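Local coordinates for acyl-CoA dehydrogenase family protein (Porphyromonas gingivalis, PDB 2OKU) that is the C-terminal helical domain of a probable FAD-dependent acyl-CoA dehydrogenase, from a family that oxidises acyl-CoA thioesters, at residues Tyr22-Lys35 with Gly78-Arg92. Sequence-based numbering, arbitrary orientation.
Sequences YQQTEVKPELQPMK and GHLLMLAANDDDSFR
At one end of the helical bundle that forms this C-terminal acyl-CoA dehydrogenase domain, the loop between helices 13-22 and 32-53 folds over the last turns of helix 58-87, with M82 between L31, M34, K35 and V27. M82 and M34 are both modelled as selenomethionine. The M82 chain, bent at chi2 and chi3, serves several neighbours: CG lies 3.8 Å from M34 CG, SE sits 3.7 Å from K35 CB, and the terminal CE meets V27 CG1. M34 is stretched out instead, which carries its CE across to G78 O of helix 58-87. Beside them L31 presses CD2 onto the backbone of N86, 3.4 Å from its N, while CD1 touches A85 CB and the aliphatic part of R92.

One direct hydrogen bond joins the two segments: Q23 NE2 donates to H79 NE2 (3.0 Å, nearly straight at 176°), the amide plane standing 87° from the ring. Q23 NE2 also donates to K35 O, and H79 ND1 bonds A75 O, so both N-H groups of the Q23 amide nitrogen are used, while the H79 ring is held through both nitrogens. L83 pushes CD1 against Y22 CD1 and CD2 against T25 OG1, 3.5 Å away.

Two waters link the N86 amide to the loop backbone, one shared by ND2 and E26 O, the other by OD1 and K28 N. E30 packs directly, laying CB 3.7 Å above one face of the R92 guanidinium, whose NE makes a salt bridge to D89 OD1, in the guanidinium plane and on the syn side of the carboxylate.

A95 and L99 of helix 92-115 pack on M34, while L38 of helix 32-53 reaches M82 and the second subunit packs against L80 and L81.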
ATOM      1  N   TYR A  22     -15.984  -1.995  -0.382  1.00 21.70           N
ATOM      2  CA  TYR A  22     -14.828  -2.882  -0.155  1.00 22.66           C
ATOM      3  C   TYR A  22     -15.085  -3.909   0.950  1.00 22.22           C
ATOM      4  O   TYR A  22     -14.687  -5.075   0.832  1.00 22.32           O
ATOM      5  CB  TYR A  22     -13.577  -2.093   0.163  1.00 22.50           C
ATOM      6  CG  TYR A  22     -13.121  -1.110  -0.876  1.00 23.09           C
ATOM      7  CD1 TYR A  22     -13.367  -1.303  -2.231  1.00 24.10           C
ATOM      8  CD2 TYR A  22     -12.410   0.033  -0.499  1.00 25.80           C
ATOM      9  CE1 TYR A  22     -12.941  -0.378  -3.178  1.00 24.96           C
ATOM     10  CE2 TYR A  22     -11.961   0.944  -1.445  1.00 26.62           C
ATOM     11  CZ  TYR A  22     -12.220   0.735  -2.781  1.00 24.37           C
ATOM     12  OH  TYR A  22     -11.768   1.652  -3.714  1.00 23.94           O
ATOM     13  N   GLN A  23     -15.722  -3.480   2.029  1.00 21.92           N
ATOM     14  CA  GLN A  23     -16.021  -4.403   3.127  1.00 22.79           C
ATOM     15  C   GLN A  23     -17.121  -5.419   2.770  1.00 23.60           C
ATOM     16  O   GLN A  23     -17.360  -6.350   3.538  1.00 24.20           O
ATOM     17  CB  GLN A  23     -16.410  -3.640   4.393  1.00 21.95           C
ATOM     18  CG  GLN A  23     -15.198  -3.048   5.168  1.00 21.73           C
ATOM     19  CD  GLN A  23     -14.459  -4.144   5.935  1.00 23.33           C
ATOM     20  OE1 GLN A  23     -15.098  -4.970   6.586  1.00 22.03           O
ATOM     21  NE2 GLN A  23     -13.121  -4.156   5.865  1.00 20.85           N
ATOM     22  N   GLN A  24     -17.795  -5.223   1.640  1.00 24.17           N
ATOM     23  CA  GLN A  24     -18.824  -6.164   1.166  1.00 24.87           C
ATOM     24  C   GLN A  24     -18.253  -7.253   0.262  1.00 24.87           C
ATOM     25  O   GLN A  24     -18.991  -8.128  -0.194  1.00 25.46           O
ATOM     26  CB  GLN A  24     -19.935  -5.416   0.426  1.00 25.60           C
ATOM     27  CG  GLN A  24     -20.568  -4.270   1.192  1.00 29.03           C
ATOM     28  CD  GLN A  24     -21.177  -4.697   2.492  1.00 33.57           C
ATOM     29  OE1 GLN A  24     -21.684  -5.812   2.618  1.00 35.49           O
ATOM     30  NE2 GLN A  24     -21.148  -3.803   3.481  1.00 37.22           N
ATOM     31  N   THR A  25     -16.951  -7.179  -0.029  1.00 25.05           N
ATOM     32  CA  THR A  25     -16.269  -8.159  -0.829  1.00 26.02           C
ATOM     33  C   THR A  25     -16.262  -9.471  -0.086  1.00 26.54           C
ATOM     34  O   THR A  25     -15.884  -9.521   1.086  1.00 26.11           O
ATOM     35  CB  THR A  25     -14.807  -7.781  -1.069  1.00 26.19           C
ATOM     36  OG1 THR A  25     -14.746  -6.428  -1.501  1.00 29.27           O
ATOM     37  CG2 THR A  25     -14.154  -8.694  -2.106  1.00 25.78           C
ATOM     38  N   GLU A  26     -16.682 -10.523  -0.775  1.00 27.36           N
ATOM     39  CA  GLU A  26     -16.674 -11.868  -0.208  1.00 28.20           C
ATOM     40  C   GLU A  26     -15.245 -12.361  -0.285  1.00 27.16           C
ATOM     41  O   GLU A  26     -14.673 -12.393  -1.373  1.00 27.40           O
ATOM     42  CB  GLU A  26     -17.619 -12.770  -1.020  1.00 28.66           C
ATOM     43  CG  GLU A  26     -17.554 -14.245  -0.656  1.00 30.31           C
ATOM     44  CD  GLU A  26     -18.569 -15.118  -1.400  1.00 33.45           C
ATOM     45  OE1 GLU A  26     -18.565 -15.136  -2.664  1.00 40.73           O
ATOM     46  OE2 GLU A  26     -19.355 -15.817  -0.708  1.00 41.51           O
ATOM     47  N   VAL A  27     -14.635 -12.696   0.854  1.00 26.17           N
ATOM     48  CA  VAL A  27     -13.263 -13.187   0.851  1.00 25.76           C
ATOM     49  C   VAL A  27     -13.213 -14.592   1.476  1.00 25.69           C
ATOM     50  O   VAL A  27     -14.100 -14.989   2.228  1.00 25.15           O
ATOM     51  CB  VAL A  27     -12.273 -12.208   1.565  1.00 26.12           C
ATOM     52  CG1 VAL A  27     -12.341 -10.848   0.917  1.00 24.07           C
ATOM     53  CG2 VAL A  27     -12.551 -12.117   3.063  1.00 25.45           C
ATOM     54  N   LYS A  28     -12.173 -15.329   1.155  1.00 25.74           N
ATOM     55  CA  LYS A  28     -11.964 -16.638   1.754  1.00 26.72           C
ATOM     56  C   LYS A  28     -11.550 -16.458   3.218  1.00 25.87           C
ATOM     57  O   LYS A  28     -11.090 -15.377   3.586  1.00 24.38           O
ATOM     58  CB  LYS A  28     -10.898 -17.388   0.985  1.00 26.91           C
ATOM     59  CG  LYS A  28     -11.412 -17.901  -0.375  1.00 30.14           C
ATOM     60  CD  LYS A  28     -10.375 -18.735  -1.109  1.00 30.50           C
ATOM     61  CE  LYS A  28      -9.999 -20.013  -0.309  1.00 34.32           C
ATOM     62  NZ  LYS A  28      -9.439 -21.123  -1.163  1.00 36.13           N
ATOM     63  N   PRO A  29     -11.723 -17.507   4.053  1.00 25.66           N
ATOM     64  CA  PRO A  29     -11.357 -17.410   5.475  1.00 25.35           C
ATOM     65  C   PRO A  29      -9.941 -16.892   5.725  1.00 24.47           C
ATOM     66  O   PRO A  29      -9.715 -16.193   6.702  1.00 24.67           O
ATOM     67  CB  PRO A  29     -11.478 -18.858   5.964  1.00 25.28           C
ATOM     68  CG  PRO A  29     -12.520 -19.455   5.080  1.00 26.43           C
ATOM     69  CD  PRO A  29     -12.302 -18.829   3.731  1.00 26.28           C
ATOM     70  N   GLU A  30      -9.003 -17.235   4.855  1.00 23.50           N
ATOM     71  CA  GLU A  30      -7.612 -16.828   5.023  1.00 24.16           C
ATOM     72  C   GLU A  30      -7.404 -15.320   4.990  1.00 23.67           C
ATOM     73  O   GLU A  30      -6.445 -14.820   5.573  1.00 22.53           O
ATOM     74  CB  GLU A  30      -6.731 -17.494   3.973  1.00 24.99           C
ATOM     75  CG  GLU A  30      -7.095 -17.158   2.534  1.00 28.31           C
ATOM     76  CD  GLU A  30      -7.075 -18.368   1.613  1.00 33.11           C
ATOM     77  OE1 GLU A  30      -6.896 -19.491   2.125  1.00 36.14           O
ATOM     78  OE2 GLU A  30      -7.254 -18.192   0.385  1.00 34.38           O
ATOM     79  N   LEU A  31      -8.314 -14.603   4.326  1.00 23.11           N
ATOM     80  CA  LEU A  31      -8.225 -13.140   4.219  1.00 23.61           C
ATOM     81  C   LEU A  31      -9.198 -12.431   5.182  1.00 23.11           C
ATOM     82  O   LEU A  31      -9.167 -11.194   5.351  1.00 23.21           O
ATOM     83  CB  LEU A  31      -8.492 -12.762   2.750  1.00 23.99           C
ATOM     84  CG  LEU A  31      -7.778 -11.584   2.135  1.00 26.03           C
ATOM     85  CD1 LEU A  31      -6.263 -11.577   2.429  1.00 25.48           C
ATOM     86  CD2 LEU A  31      -8.094 -11.519   0.608  1.00 24.37           C
ATOM     87  N   GLN A  32     -10.066 -13.203   5.825  1.00 22.64           N
ATOM     88  CA  GLN A  32     -11.055 -12.638   6.724  1.00 22.59           C
ATOM     89  C   GLN A  32     -10.426 -11.826   7.882  1.00 22.45           C
ATOM     90  O   GLN A  32     -10.908 -10.749   8.206  1.00 21.23           O
ATOM     91  CB  GLN A  32     -12.015 -13.723   7.226  1.00 22.80           C
ATOM     92  CG  GLN A  32     -13.175 -13.229   8.091  1.00 24.24           C
ATOM     93  CD  GLN A  32     -14.138 -12.297   7.356  1.00 25.79           C
ATOM     94  OE1 GLN A  32     -14.372 -12.458   6.168  1.00 25.57           O
ATOM     95  NE2 GLN A  32     -14.703 -11.325   8.075  1.00 28.00           N
ATOM     96  N   PRO A  33      -9.353 -12.341   8.516  1.00 22.65           N
ATOM     97  CA  PRO A  33      -8.726 -11.509   9.555  1.00 22.12           C
ATOM     98  C   PRO A  33      -8.243 -10.158   9.034  1.00 22.01           C
ATOM     99  O   PRO A  33      -8.435  -9.136   9.713  1.00 20.08           O
ATOM    100  CB  PRO A  33      -7.562 -12.384  10.057  1.00 21.90           C
ATOM    101  CG  PRO A  33      -8.050 -13.807   9.796  1.00 23.32           C
ATOM    102  CD  PRO A  33      -8.721 -13.672   8.432  1.00 22.70           C
HETATM  103  N   MSE A  34      -7.673 -10.133   7.830  1.00 22.92           N
HETATM  104  CA  MSE A  34      -7.247  -8.880   7.258  1.00 24.14           C
HETATM  105  C   MSE A  34      -8.436  -7.956   7.020  1.00 22.08           C
HETATM  106  O   MSE A  34      -8.349  -6.773   7.309  1.00 20.14           O
HETATM  107  CB  MSE A  34      -6.460  -9.050   5.956  1.00 23.83           C
HETATM  108  CG  MSE A  34      -6.005  -7.710   5.401  1.00 24.61           C
HETATM  109 SE   MSE A  34      -4.735  -7.985   3.895  1.00 37.23          SE
HETATM  110  CE  MSE A  34      -4.179  -6.081   3.697  1.00 26.65           C
ATOM    111  N   LYS A  35      -9.542  -8.499   6.512  1.00 22.01           N
ATOM    112  CA  LYS A  35     -10.745  -7.705   6.299  1.00 22.48           C
ATOM    113  C   LYS A  35     -11.246  -7.053   7.614  1.00 21.99           C
ATOM    114  O   LYS A  35     -11.599  -5.861   7.646  1.00 20.80           O
ATOM    115  CB  LYS A  35     -11.822  -8.570   5.646  1.00 22.82           C
ATOM    116  CG  LYS A  35     -13.103  -7.869   5.377  1.00 23.99           C
ATOM    117  CD  LYS A  35     -14.005  -8.752   4.510  1.00 23.94           C
ATOM    118  CE  LYS A  35     -15.314  -8.149   4.323  1.00 25.27           C
ATOM    119  NZ  LYS A  35     -16.284  -9.094   3.700  1.00 22.55           N
ATOM    120  N   GLY A  78      -4.865  -0.184   2.403  1.00 19.18           N
ATOM    121  CA  GLY A  78      -4.923  -1.547   2.943  1.00 19.03           C
ATOM    122  C   GLY A  78      -5.995  -2.366   2.257  1.00 19.15           C
ATOM    123  O   GLY A  78      -5.810  -3.560   1.919  1.00 18.01           O
ATOM    124  N   HIS A  79      -7.139  -1.721   2.013  1.00 18.98           N
ATOM    125  CA  HIS A  79      -8.211  -2.377   1.256  1.00 18.71           C
ATOM    126  C   HIS A  79      -7.799  -2.687  -0.175  1.00 19.52           C
ATOM    127  O   HIS A  79      -8.132  -3.757  -0.659  1.00 19.38           O
ATOM    128  CB  HIS A  79      -9.492  -1.546   1.271  1.00 18.87           C
ATOM    129  CG  HIS A  79     -10.282  -1.672   2.538  1.00 17.96           C
ATOM    130  ND1 HIS A  79     -10.083  -0.839   3.613  1.00 17.54           N
ATOM    131  CD2 HIS A  79     -11.252  -2.540   2.907  1.00 17.85           C
ATOM    132  CE1 HIS A  79     -10.904  -1.188   4.593  1.00 18.93           C
ATOM    133  NE2 HIS A  79     -11.633  -2.217   4.187  1.00 16.91           N
ATOM    134  N   LEU A  80      -7.088  -1.775  -0.857  1.00 18.93           N
ATOM    135  CA  LEU A  80      -6.667  -2.044  -2.232  1.00 19.81           C
ATOM    136  C   LEU A  80      -5.768  -3.266  -2.291  1.00 20.48           C
ATOM    137  O   LEU A  80      -5.878  -4.109  -3.195  1.00 19.58           O
ATOM    138  CB  LEU A  80      -5.958  -0.842  -2.841  1.00 20.06           C
ATOM    139  CG  LEU A  80      -6.757   0.444  -2.875  1.00 20.61           C
ATOM    140  CD1 LEU A  80      -5.887   1.597  -3.407  1.00 21.67           C
ATOM    141  CD2 LEU A  80      -8.016   0.268  -3.729  1.00 23.09           C
ATOM    142  N   LEU A  81      -4.902  -3.388  -1.293  1.00 21.15           N
ATOM    143  CA  LEU A  81      -3.992  -4.529  -1.214  1.00 22.51           C
ATOM    144  C   LEU A  81      -4.726  -5.827  -0.816  1.00 22.93           C
ATOM    145  O   LEU A  81      -4.438  -6.894  -1.352  1.00 21.88           O
ATOM    146  CB  LEU A  81      -2.827  -4.204  -0.265  1.00 22.72           C
ATOM    147  CG  LEU A  81      -2.036  -2.945  -0.596  1.00 23.27           C
ATOM    148  CD1 LEU A  81      -0.759  -2.897   0.345  1.00 25.16           C
ATOM    149  CD2 LEU A  81      -1.689  -2.813  -2.088  1.00 24.50           C
HETATM  150  N   MSE A  82      -5.700  -5.726   0.078  1.00 23.57           N
HETATM  151  CA  MSE A  82      -6.578  -6.868   0.389  1.00 25.87           C
HETATM  152  C   MSE A  82      -7.264  -7.384  -0.886  1.00 24.06           C
HETATM  153  O   MSE A  82      -7.364  -8.579  -1.107  1.00 22.27           O
HETATM  154  CB  MSE A  82      -7.631  -6.477   1.434  1.00 25.40           C
HETATM  155  CG  MSE A  82      -8.238  -7.586   2.281  1.00 27.69           C
HETATM  156 SE   MSE A  82     -10.178  -7.300   2.535  1.00 44.89          SE
HETATM  157  CE  MSE A  82     -10.071  -7.800   0.710  1.00 18.45           C
ATOM    158  N   LEU A  83      -7.767  -6.466  -1.705  1.00 23.11           N
ATOM    159  CA  LEU A  83      -8.440  -6.852  -2.953  1.00 23.25           C
ATOM    160  C   LEU A  83      -7.467  -7.537  -3.905  1.00 22.54           C
ATOM    161  O   LEU A  83      -7.827  -8.511  -4.548  1.00 22.04           O
ATOM    162  CB  LEU A  83      -9.121  -5.636  -3.584  1.00 23.45           C
ATOM    163  CG  LEU A  83     -10.305  -5.029  -2.802  1.00 24.70           C
ATOM    164  CD1 LEU A  83     -10.770  -3.739  -3.476  1.00 27.77           C
ATOM    165  CD2 LEU A  83     -11.490  -5.982  -2.660  1.00 26.00           C
ATOM    166  N   ALA A  84      -6.221  -7.066  -3.951  1.00 21.88           N
ATOM    167  CA  ALA A  84      -5.191  -7.735  -4.743  1.00 22.36           C
ATOM    168  C   ALA A  84      -4.938  -9.167  -4.264  1.00 22.28           C
ATOM    169  O   ALA A  84      -4.819 -10.092  -5.087  1.00 22.92           O
ATOM    170  CB  ALA A  84      -3.901  -6.930  -4.749  1.00 22.32           C
ATOM    171  N   ALA A  85      -4.852  -9.351  -2.943  1.00 21.27           N
ATOM    172  CA  ALA A  85      -4.643 -10.674  -2.348  1.00 21.83           C
ATOM    173  C   ALA A  85      -5.857 -11.582  -2.502  1.00 21.16           C
ATOM    174  O   ALA A  85      -5.709 -12.797  -2.570  1.00 21.99           O
ATOM    175  CB  ALA A  85      -4.258 -10.550  -0.854  1.00 21.86           C
ATOM    176  N   ASN A  86      -7.056 -11.008  -2.542  1.00 21.45           N
ATOM    177  CA  ASN A  86      -8.258 -11.794  -2.825  1.00 22.17           C
ATOM    178  C   ASN A  86      -8.239 -12.340  -4.258  1.00 22.24           C
ATOM    179  O   ASN A  86      -8.633 -13.482  -4.517  1.00 22.27           O
ATOM    180  CB  ASN A  86      -9.496 -10.923  -2.580  1.00 22.06           C
ATOM    181  CG  ASN A  86     -10.798 -11.663  -2.803  1.00 22.86           C
ATOM    182  OD1 ASN A  86     -11.032 -12.710  -2.206  1.00 25.36           O
ATOM    183  ND2 ASN A  86     -11.665 -11.110  -3.660  1.00 24.64           N
ATOM    184  N   ASP A  87      -7.767 -11.526  -5.193  1.00 23.84           N
ATOM    185  CA  ASP A  87      -7.636 -11.947  -6.583  1.00 24.84           C
ATOM    186  C   ASP A  87      -6.502 -12.962  -6.774  1.00 25.57           C
ATOM    187  O   ASP A  87      -6.623 -13.857  -7.608  1.00 25.27           O
ATOM    188  CB  ASP A  87      -7.416 -10.738  -7.489  1.00 26.25           C
ATOM    189  CG  ASP A  87      -8.678  -9.919  -7.691  1.00 30.66           C
ATOM    190  OD1 ASP A  87      -9.791 -10.381  -7.328  1.00 35.49           O
ATOM    191  OD2 ASP A  87      -8.553  -8.787  -8.195  1.00 38.55           O
ATOM    192  N   ASP A  88      -5.423 -12.839  -6.008  1.00 25.38           N
ATOM    193  CA  ASP A  88      -4.310 -13.806  -6.048  1.00 25.84           C
ATOM    194  C   ASP A  88      -3.708 -13.999  -4.668  1.00 25.09           C
ATOM    195  O   ASP A  88      -2.967 -13.139  -4.188  1.00 25.44           O
ATOM    196  CB  ASP A  88      -3.218 -13.361  -7.029  1.00 26.39           C
ATOM    197  CG  ASP A  88      -2.139 -14.438  -7.251  1.00 28.25           C
ATOM    198  OD1 ASP A  88      -2.002 -15.381  -6.426  1.00 29.49           O
ATOM    199  OD2 ASP A  88      -1.436 -14.363  -8.293  1.00 36.16           O
ATOM    200  N   ASP A  89      -4.011 -15.134  -4.047  1.00 24.87           N
ATOM    201  CA  ASP A  89      -3.605 -15.412  -2.662  1.00 24.95           C
ATOM    202  C   ASP A  89      -2.078 -15.477  -2.518  1.00 24.56           C
ATOM    203  O   ASP A  89      -1.577 -15.401  -1.405  1.00 22.63           O
ATOM    204  CB  ASP A  89      -4.273 -16.714  -2.158  1.00 25.60           C
ATOM    205  CG  ASP A  89      -3.857 -17.095  -0.734  1.00 26.14           C
ATOM    206  OD1 ASP A  89      -4.339 -16.457   0.238  1.00 26.90           O
ATOM    207  OD2 ASP A  89      -3.050 -18.044  -0.587  1.00 26.19           O
ATOM    208  N   SER A  90      -1.339 -15.597  -3.635  1.00 24.27           N
ATOM    209  CA  SER A  90       0.119 -15.497  -3.583  1.00 24.98           C
ATOM    210  C   SER A  90       0.584 -14.209  -2.908  1.00 24.23           C
ATOM    211  O   SER A  90       1.665 -14.180  -2.322  1.00 24.37           O
ATOM    212  CB  SER A  90       0.727 -15.540  -4.988  1.00 25.02           C
ATOM    213  OG  SER A  90       0.317 -16.733  -5.657  1.00 30.78           O
ATOM    214  N   PHE A  91      -0.233 -13.163  -3.018  1.00 24.57           N
ATOM    215  CA  PHE A  91       0.079 -11.854  -2.449  1.00 24.06           C
ATOM    216  C   PHE A  91      -0.401 -11.645  -1.005  1.00 24.22           C
ATOM    217  O   PHE A  91      -0.146 -10.583  -0.428  1.00 22.09           O
ATOM    218  CB  PHE A  91      -0.486 -10.759  -3.330  1.00 25.07           C
ATOM    219  CG  PHE A  91       0.193 -10.637  -4.661  1.00 25.28           C
ATOM    220  CD1 PHE A  91       1.558 -10.847  -4.804  1.00 29.12           C
ATOM    221  CD2 PHE A  91      -0.543 -10.321  -5.781  1.00 29.04           C
ATOM    222  CE1 PHE A  91       2.172 -10.725  -6.047  1.00 28.69           C
ATOM    223  CE2 PHE A  91       0.076 -10.213  -7.025  1.00 28.53           C
ATOM    224  CZ  PHE A  91       1.424 -10.414  -7.143  1.00 27.54           C
ATOM    225  N   ARG A  92      -1.055 -12.647  -0.415  1.00 24.17           N
ATOM    226  CA  ARG A  92      -1.599 -12.497   0.929  1.00 24.39           C
ATOM    227  C   ARG A  92      -0.531 -12.189   1.986  1.00 24.14           C
ATOM    228  O   ARG A  92      -0.716 -11.265   2.781  1.00 23.53           O
ATOM    229  CB  ARG A  92      -2.393 -13.733   1.346  1.00 24.62           C
ATOM    230  CG  ARG A  92      -2.948 -13.611   2.765  1.00 24.82           C
ATOM    231  CD  ARG A  92      -3.990 -14.645   3.051  1.00 25.84           C
ATOM    232  NE  ARG A  92      -3.496 -16.016   2.988  1.00 26.58           N
ATOM    233  CZ  ARG A  92      -2.926 -16.673   4.000  1.00 28.82           C
ATOM    234  NH1 ARG A  92      -2.682 -16.093   5.161  1.00 30.14           N
ATOM    235  NH2 ARG A  92      -2.581 -17.927   3.843  1.00 27.94           N
TER
HETATM  236  O   HOH W   1     -14.626 -11.922  -4.178  1.00 37.43           O
HETATM  237  O   HOH W   2     -10.197 -14.353  -0.344  1.00 31.49           O
HETATM  238  O   HOH W   3      -3.706 -19.461   1.574  1.00 36.54           O